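Local coordinates for transcriptional regulator, TetR family (Cytophaga hutchinsonii, PDB 3EUP), which probably represses or otherwise controls transcription by binding operator DNA as a dimer, with a helix-turn-helix domain and a helical C-terminal domain, at residues S92-D97 and S101-G106; E170-I175 and D186-S191. All coordinates share one frame; numbering follows the deposited sequence.

In the fold
Contacts 1 and 2 lie in the all-helical C-terminal domain and follow one another along the chain. Their centres are about 13 Å apart. Contact 1 folds the loop after helix 91-96 back onto that helix. Contact 2 pairs helix 158-179 with helix 182-197. The two touch directly. I173 of helix 158-179 packs on Y95 and F103 of contact 1, and F189 of helix 182-197 meets S92 and N96. Contact 2 also lies at the subunit boundary, while contact 1 faces helix 55-78 of its own chain. In TetR regulators this domain usually carries dimerisation and effector binding.

Contact 1 (S92-D97 and S101-G106); sequences SSMYND and SLFPVG
F103 meets Y95 and M94 where the chain turns back on helix 91-96. The rings of Y95 and F103 form a T-shaped (edge-to-face) pair, with planes at 84° and centroids 5.2 Å apart. Y95 CD1 sits over the centre of the F103 ring, 3.8 Å above its plane. CG of Y95 is anti to the backbone N (chi1 -178°), which carries the ring edge to that face. M94 lies across F103 at about a right angle. M94 CG is 3.8 Å from F103 CE1, and the M94 sulfur makes an oblique Met-aromatic contact. M94 O lies at the edge of the F103 ring, in its plane, 3.6 Å from F103 CD1. L102 packs its CB against the same carbonyl oxygen. A water bridges the two backbones. This water donates to M94 O at 2.7 Å. It also donates to D97 O and accepts from L102 N. The water thus ties M94 in the last turn, and D97 just after it, to L102, and gives L102 N a partner. Further out, H176 of helix 158-179 meets the Y95 ring. M94 also packs on V73 and L74 of helix 55-78. Within the helical C-terminal domain of a TetR regulator, the loop after helix 91-96 thus folds back on it, fixed by the edge-to-face pair, the Met-aromatic contact and a bridging water.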
ATOM      1  N   SER A  92     -11.993  -3.149  10.602  1.00 23.03           N
ATOM      2  CA  SER A  92     -13.048  -3.184   9.612  1.00 23.75           C
ATOM      3  C   SER A  92     -14.112  -2.082   9.797  1.00 23.98           C
ATOM      4  O   SER A  92     -14.556  -1.456   8.825  1.00 24.45           O
ATOM      5  CB  SER A  92     -13.762  -4.523   9.602  1.00 23.38           C
ATOM      6  OG  SER A  92     -14.717  -4.458   8.583  1.00 23.61           O
ATOM      7  N   SER A  93     -14.516  -1.822  11.031  1.00 24.48           N
ATOM      8  CA  SER A  93     -15.557  -0.838  11.204  1.00 25.21           C
ATOM      9  C   SER A  93     -14.927   0.545  10.978  1.00 24.68           C
ATOM     10  O   SER A  93     -15.542   1.402  10.352  1.00 23.75           O
ATOM     11  CB  SER A  93     -16.267  -0.980  12.558  1.00 25.71           C
ATOM     12  OG  SER A  93     -15.554  -0.280  13.543  1.00 29.24           O
ATOM     13  N   MET A  94     -13.682   0.739  11.404  1.00 24.87           N
ATOM     14  CA  MET A  94     -13.040   2.023  11.186  1.00 25.78           C
ATOM     15  C   MET A  94     -12.937   2.374   9.695  1.00 24.96           C
ATOM     16  O   MET A  94     -13.199   3.527   9.307  1.00 24.12           O
ATOM     17  CB  MET A  94     -11.684   2.054  11.871  1.00 27.22           C
ATOM     18  CG  MET A  94     -10.988   3.394  11.805  1.00 32.17           C
ATOM     19  SD  MET A  94      -9.350   3.354  12.637  1.00 42.02           S
ATOM     20  CE  MET A  94      -9.480   1.859  13.733  1.00 15.98           C
ATOM     21  N   TYR A  95     -12.586   1.394   8.850  1.00 24.54           N
ATOM     22  CA  TYR A  95     -12.355   1.673   7.430  1.00 23.48           C
ATOM     23  C   TYR A  95     -13.630   1.605   6.591  1.00 23.83           C
ATOM     24  O   TYR A  95     -13.761   2.355   5.638  1.00 23.59           O
ATOM     25  CB  TYR A  95     -11.299   0.729   6.815  1.00 23.75           C
ATOM     26  CG  TYR A  95     -10.992   1.030   5.342  1.00 20.27           C
ATOM     27  CD1 TYR A  95     -10.240   2.132   4.989  1.00 21.46           C
ATOM     28  CD2 TYR A  95     -11.501   0.226   4.326  1.00 20.94           C
ATOM     29  CE1 TYR A  95      -9.950   2.416   3.656  1.00 23.36           C
ATOM     30  CE2 TYR A  95     -11.260   0.512   2.990  1.00 19.13           C
ATOM     31  CZ  TYR A  95     -10.477   1.591   2.664  1.00 21.75           C
ATOM     32  OH  TYR A  95     -10.197   1.899   1.362  1.00 23.76           O
ATOM     33  N   ASN A  96     -14.548   0.699   6.915  1.00 24.42           N
ATOM     34  CA  ASN A  96     -15.749   0.518   6.096  1.00 25.51           C
ATOM     35  C   ASN A  96     -17.005   1.296   6.523  1.00 26.52           C
ATOM     36  O   ASN A  96     -17.902   1.467   5.700  1.00 26.96           O
ATOM     37  CB  ASN A  96     -16.141  -0.974   6.022  1.00 26.02           C
ATOM     38  CG  ASN A  96     -15.018  -1.862   5.440  1.00 25.80           C
ATOM     39  OD1 ASN A  96     -14.405  -2.716   6.138  1.00 27.54           O
ATOM     40  ND2 ASN A  96     -14.764  -1.673   4.159  1.00 22.19           N
ATOM     41  N   ASP A  97     -17.121   1.709   7.792  1.00 27.10           N
ATOM     42  CA  ASP A  97     -18.400   2.313   8.259  1.00 27.85           C
ATOM     43  C   ASP A  97     -18.650   3.653   7.606  1.00 28.13           C
ATOM     44  O   ASP A  97     -17.702   4.349   7.259  1.00 28.26           O
ATOM     45  CB  ASP A  97     -18.445   2.486   9.790  1.00 28.49           C
ATOM     46  CG  ASP A  97     -18.703   1.166  10.547  1.00 30.03           C
ATOM     47  OD1 ASP A  97     -18.973   0.115   9.925  1.00 35.67           O
ATOM     48  OD2 ASP A  97     -18.627   1.181  11.786  1.00 32.29           O
ATOM     49  N   SER A 101     -16.058   7.205   5.799  1.00 31.01           N
ATOM     50  CA  SER A 101     -15.974   8.623   6.171  1.00 31.07           C
ATOM     51  C   SER A 101     -15.211   8.847   7.496  1.00 30.83           C
ATOM     52  O   SER A 101     -14.778   9.955   7.778  1.00 29.86           O
ATOM     53  CB  SER A 101     -17.360   9.305   6.159  1.00 31.52           C
ATOM     54  OG  SER A 101     -18.116   8.937   7.262  1.00 31.65           O
ATOM     55  N   LEU A 102     -14.982   7.793   8.269  1.00 31.34           N
ATOM     56  CA  LEU A 102     -14.091   7.899   9.454  1.00 31.46           C
ATOM     57  C   LEU A 102     -12.588   8.012   9.124  1.00 30.63           C
ATOM     58  O   LEU A 102     -11.814   8.464   9.964  1.00 30.15           O
ATOM     59  CB  LEU A 102     -14.310   6.732  10.423  1.00 31.64           C
ATOM     60  CG  LEU A 102     -15.460   6.808  11.437  1.00 33.87           C
ATOM     61  CD1 LEU A 102     -16.631   7.757  11.067  1.00 33.79           C
ATOM     62  CD2 LEU A 102     -15.939   5.390  11.739  1.00 34.66           C
ATOM     63  N   PHE A 103     -12.176   7.561   7.939  1.00 30.22           N
ATOM     64  CA  PHE A 103     -10.799   7.725   7.474  1.00 28.90           C
ATOM     65  C   PHE A 103     -10.636   9.045   6.756  1.00 28.48           C
ATOM     66  O   PHE A 103     -11.607   9.578   6.209  1.00 28.14           O
ATOM     67  CB  PHE A 103     -10.407   6.631   6.481  1.00 29.85           C
ATOM     68  CG  PHE A 103      -9.544   5.554   7.071  1.00 28.09           C
ATOM     69  CD1 PHE A 103     -10.075   4.639   7.931  1.00 28.86           C
ATOM     70  CD2 PHE A 103      -8.216   5.436   6.718  1.00 29.94           C
ATOM     71  CE1 PHE A 103      -9.290   3.636   8.455  1.00 29.41           C
ATOM     72  CE2 PHE A 103      -7.431   4.451   7.261  1.00 27.01           C
ATOM     73  CZ  PHE A 103      -7.975   3.555   8.123  1.00 28.18           C
ATOM     74  N   PRO A 104      -9.405   9.572   6.710  1.00 26.98           N
ATOM     75  CA  PRO A 104      -9.258  10.812   5.957  1.00 26.78           C
ATOM     76  C   PRO A 104      -9.670  10.610   4.496  1.00 25.85           C
ATOM     77  O   PRO A 104      -9.626   9.492   3.967  1.00 22.63           O
ATOM     78  CB  PRO A 104      -7.759  11.113   6.028  1.00 27.42           C
ATOM     79  CG  PRO A 104      -7.209  10.232   7.093  1.00 28.39           C
ATOM     80  CD  PRO A 104      -8.125   9.061   7.224  1.00 27.47           C
ATOM     81  N   VAL A 105     -10.089  11.701   3.865  1.00 26.25           N
ATOM     82  CA  VAL A 105     -10.293  11.704   2.412  1.00 26.25           C
ATOM     83  C   VAL A 105      -9.023  11.211   1.712  1.00 25.99           C
ATOM     84  O   VAL A 105      -7.947  11.691   2.009  1.00 26.44           O
ATOM     85  CB  VAL A 105     -10.612  13.111   1.897  1.00 26.44           C
ATOM     86  CG1 VAL A 105     -10.571  13.151   0.352  1.00 26.27           C
ATOM     87  CG2 VAL A 105     -11.993  13.550   2.415  1.00 27.29           C
ATOM     88  N   GLY A 106      -9.157  10.257   0.795  1.00 25.39           N
ATOM     89  CA  GLY A 106      -7.983   9.641   0.142  1.00 25.67           C
ATOM     90  C   GLY A 106      -7.447   8.377   0.788  1.00 25.06           C
ATOM     91  O   GLY A 106      -6.537   7.748   0.240  1.00 25.75           O
TER
HETATM   92  O   HOH W   1     -15.064   4.944   7.993  1.00 33.90           O

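Contact 2 (E170-I175 and D186-S191); sequences EGAILI and DYVFES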
ATOM      1  N   GLU A 170      -3.575  -2.961   6.021  1.00 21.39           N
ATOM      2  CA  GLU A 170      -3.103  -2.144   4.939  1.00 20.87           C
ATOM      3  C   GLU A 170      -3.319  -2.820   3.581  1.00 21.11           C
ATOM      4  O   GLU A 170      -3.645  -2.151   2.632  1.00 21.57           O
ATOM      5  CB  GLU A 170      -1.649  -1.757   5.170  1.00 21.47           C
ATOM      6  CG  GLU A 170      -1.458  -0.963   6.465  1.00 22.81           C
ATOM      7  CD  GLU A 170      -2.299   0.305   6.510  1.00 27.96           C
ATOM      8  OE1 GLU A 170      -1.906   1.325   5.870  1.00 29.16           O
ATOM      9  OE2 GLU A 170      -3.331   0.288   7.223  1.00 27.92           O
ATOM     10  N   GLY A 171      -3.157  -4.142   3.528  1.00 21.25           N
ATOM     11  CA  GLY A 171      -3.418  -4.941   2.341  1.00 20.95           C
ATOM     12  C   GLY A 171      -4.890  -4.961   1.969  1.00 21.03           C
ATOM     13  O   GLY A 171      -5.215  -4.904   0.779  1.00 19.97           O
ATOM     14  N   ALA A 172      -5.773  -5.003   2.978  1.00 20.08           N
ATOM     15  CA  ALA A 172      -7.216  -4.921   2.761  1.00 20.29           C
ATOM     16  C   ALA A 172      -7.549  -3.591   2.117  1.00 20.13           C
ATOM     17  O   ALA A 172      -8.248  -3.566   1.128  1.00 21.63           O
ATOM     18  CB  ALA A 172      -8.034  -5.146   4.112  1.00 18.82           C
ATOM     19  N   ILE A 173      -6.999  -2.491   2.646  1.00 20.39           N
ATOM     20  CA  ILE A 173      -7.246  -1.152   2.106  1.00 20.12           C
ATOM     21  C   ILE A 173      -6.799  -1.066   0.642  1.00 20.45           C
ATOM     22  O   ILE A 173      -7.549  -0.578  -0.234  1.00 21.31           O
ATOM     23  CB  ILE A 173      -6.643  -0.036   2.989  1.00 21.53           C
ATOM     24  CG1 ILE A 173      -7.324  -0.028   4.403  1.00 22.27           C
ATOM     25  CG2 ILE A 173      -6.656   1.348   2.234  1.00 18.44           C
ATOM     26  CD1 ILE A 173      -6.725   0.975   5.415  1.00 23.47           C
ATOM     27  N   LEU A 174      -5.625  -1.622   0.358  1.00 21.17           N
ATOM     28  CA  LEU A 174      -5.053  -1.615  -0.990  1.00 21.35           C
ATOM     29  C   LEU A 174      -5.958  -2.278  -2.006  1.00 20.66           C
ATOM     30  O   LEU A 174      -6.197  -1.732  -3.076  1.00 20.05           O
ATOM     31  CB  LEU A 174      -3.681  -2.298  -1.016  1.00 21.43           C
ATOM     32  CG  LEU A 174      -3.060  -2.388  -2.417  1.00 22.92           C
ATOM     33  CD1 LEU A 174      -2.694  -1.005  -2.904  1.00 27.25           C
ATOM     34  CD2 LEU A 174      -1.828  -3.331  -2.412  1.00 25.88           C
ATOM     35  N   ILE A 175      -6.487  -3.439  -1.644  1.00 20.70           N
ATOM     36  CA  ILE A 175      -7.391  -4.175  -2.499  1.00 19.05           C
ATOM     37  C   ILE A 175      -8.687  -3.391  -2.708  1.00 20.04           C
ATOM     38  O   ILE A 175      -9.220  -3.247  -3.844  1.00 19.06           O
ATOM     39  CB  ILE A 175      -7.668  -5.525  -1.889  1.00 19.39           C
ATOM     40  CG1 ILE A 175      -6.409  -6.395  -1.982  1.00 19.65           C
ATOM     41  CG2 ILE A 175      -8.889  -6.233  -2.558  1.00 18.89           C
ATOM     42  CD1 ILE A 175      -6.446  -7.693  -1.132  1.00 17.37           C
ATOM     43  N   ASP A 186     -13.379  -7.280   2.319  1.00 21.47           N
ATOM     44  CA  ASP A 186     -14.045  -7.999   3.447  1.00 22.05           C
ATOM     45  C   ASP A 186     -13.435  -9.395   3.680  1.00 21.67           C
ATOM     46  O   ASP A 186     -13.372  -9.853   4.806  1.00 20.26           O
ATOM     47  CB  ASP A 186     -15.579  -8.124   3.251  1.00 23.05           C
ATOM     48  CG  ASP A 186     -16.301  -6.829   3.490  1.00 24.94           C
ATOM     49  OD1 ASP A 186     -15.687  -5.902   4.077  1.00 25.81           O
ATOM     50  OD2 ASP A 186     -17.450  -6.710   3.007  1.00 24.81           O
ATOM     51  N   TYR A 187     -12.963 -10.062   2.631  1.00 21.23           N
ATOM     52  CA  TYR A 187     -12.276 -11.357   2.821  1.00 21.97           C
ATOM     53  C   TYR A 187     -10.993 -11.219   3.658  1.00 21.07           C
ATOM     54  O   TYR A 187     -10.702 -12.069   4.501  1.00 21.56           O
ATOM     55  CB  TYR A 187     -11.919 -12.047   1.504  1.00 22.00           C
ATOM     56  CG  TYR A 187     -13.094 -12.541   0.726  1.00 22.83           C
ATOM     57  CD1 TYR A 187     -13.876 -13.621   1.178  1.00 22.69           C
ATOM     58  CD2 TYR A 187     -13.423 -11.961  -0.484  1.00 25.01           C
ATOM     59  CE1 TYR A 187     -14.948 -14.078   0.432  1.00 25.11           C
ATOM     60  CE2 TYR A 187     -14.488 -12.414  -1.229  1.00 26.99           C
ATOM     61  CZ  TYR A 187     -15.254 -13.466  -0.757  1.00 27.88           C
ATOM     62  OH  TYR A 187     -16.310 -13.901  -1.509  1.00 33.73           O
ATOM     63  N   VAL A 188     -10.296 -10.104   3.513  1.00 20.33           N
ATOM     64  CA  VAL A 188      -9.049  -9.900   4.274  1.00 20.09           C
ATOM     65  C   VAL A 188      -9.343  -9.587   5.753  1.00 20.89           C
ATOM     66  O   VAL A 188      -8.634 -10.051   6.688  1.00 20.78           O
ATOM     67  CB  VAL A 188      -8.200  -8.814   3.607  1.00 19.87           C
ATOM     68  CG1 VAL A 188      -6.818  -8.635   4.336  1.00 19.52           C
ATOM     69  CG2 VAL A 188      -8.034  -9.156   2.102  1.00 18.84           C
ATOM     70  N   PHE A 189     -10.370  -8.778   5.984  1.00 20.95           N
ATOM     71  CA  PHE A 189     -10.778  -8.492   7.354  1.00 21.24           C
ATOM     72  C   PHE A 189     -11.238  -9.772   8.036  1.00 22.10           C
ATOM     73  O   PHE A 189     -11.048  -9.942   9.261  1.00 22.96           O
ATOM     74  CB  PHE A 189     -11.870  -7.399   7.364  1.00 20.99           C
ATOM     75  CG  PHE A 189     -11.319  -6.032   7.103  1.00 22.34           C
ATOM     76  CD1 PHE A 189     -10.433  -5.468   8.014  1.00 22.05           C
ATOM     77  CD2 PHE A 189     -11.636  -5.314   5.978  1.00 19.78           C
ATOM     78  CE1 PHE A 189      -9.869  -4.227   7.791  1.00 21.20           C
ATOM     79  CE2 PHE A 189     -11.098  -4.064   5.766  1.00 22.66           C
ATOM     80  CZ  PHE A 189     -10.193  -3.512   6.702  1.00 22.77           C
ATOM     81  N   GLU A 190     -11.842 -10.664   7.258  1.00 21.59           N
ATOM     82  CA  GLU A 190     -12.221 -11.973   7.770  1.00 23.54           C
ATOM     83  C   GLU A 190     -10.964 -12.771   8.211  1.00 23.32           C
ATOM     84  O   GLU A 190     -10.946 -13.409   9.281  1.00 23.27           O
ATOM     85  CB  GLU A 190     -13.027 -12.735   6.702  1.00 23.90           C
ATOM     86  CG  GLU A 190     -13.943 -13.731   7.242  1.00 28.57           C
ATOM     87  CD  GLU A 190     -14.498 -14.677   6.157  1.00 34.49           C
ATOM     88  OE1 GLU A 190     -14.710 -14.218   4.986  1.00 33.88           O
ATOM     89  OE2 GLU A 190     -14.669 -15.889   6.491  1.00 34.29           O
ATOM     90  N   SER A 191      -9.908 -12.729   7.409  1.00 22.37           N
ATOM     91  CA  SER A 191      -8.667 -13.348   7.824  1.00 22.55           C
ATOM     92  C   SER A 191      -8.030 -12.625   9.009  1.00 22.07           C
ATOM     93  O   SER A 191      -7.363 -13.248   9.754  1.00 22.53           O
ATOM     94  CB  SER A 191      -7.666 -13.454   6.654  1.00 23.27           C
ATOM     95  OG  SER A 191      -8.099 -14.431   5.702  1.00 23.32           O
TER
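Segments 170-175 and 186-191, on helices 158-179 and 182-197, run antiparallel at 170°, with axes 8.8 Å apart and A172 facing V188 at the closest CA pair. The methyl of A172 lies over one face of the F189 ring, offset toward the rim. In this CH-pi contact A172 CB is 3.9 Å from the F189 ring centroid and 23° off the ring normal. The closest ring atom is F189 CE2, 3.6 Å from A172 CB. With CG of F189 anti to the carbonyl carbon (chi1 -75°), the ring reaches across to the A172 methyl. V188 presses on the same methyl group, with V188 CG1 3.7 Å from A172 CB. On the other branch, V188 CG2 reaches I175 CD1 at 3.9 Å, and the two side chains cross obliquely. V188 also packs on A167 of the second subunit, and S191 OG is hydrogen-bonded to S164 OG of that subunit. All four touching residues are buried and apolar. Two side chains, F189 and V188, close on the single A172 methyl, and I175 meets V188 one turn further along helix 158-179. Cohesion between these two segments therefore comes from van der Waals and CH-pi contact, while polar bonding appears at the boundary with the second subunit.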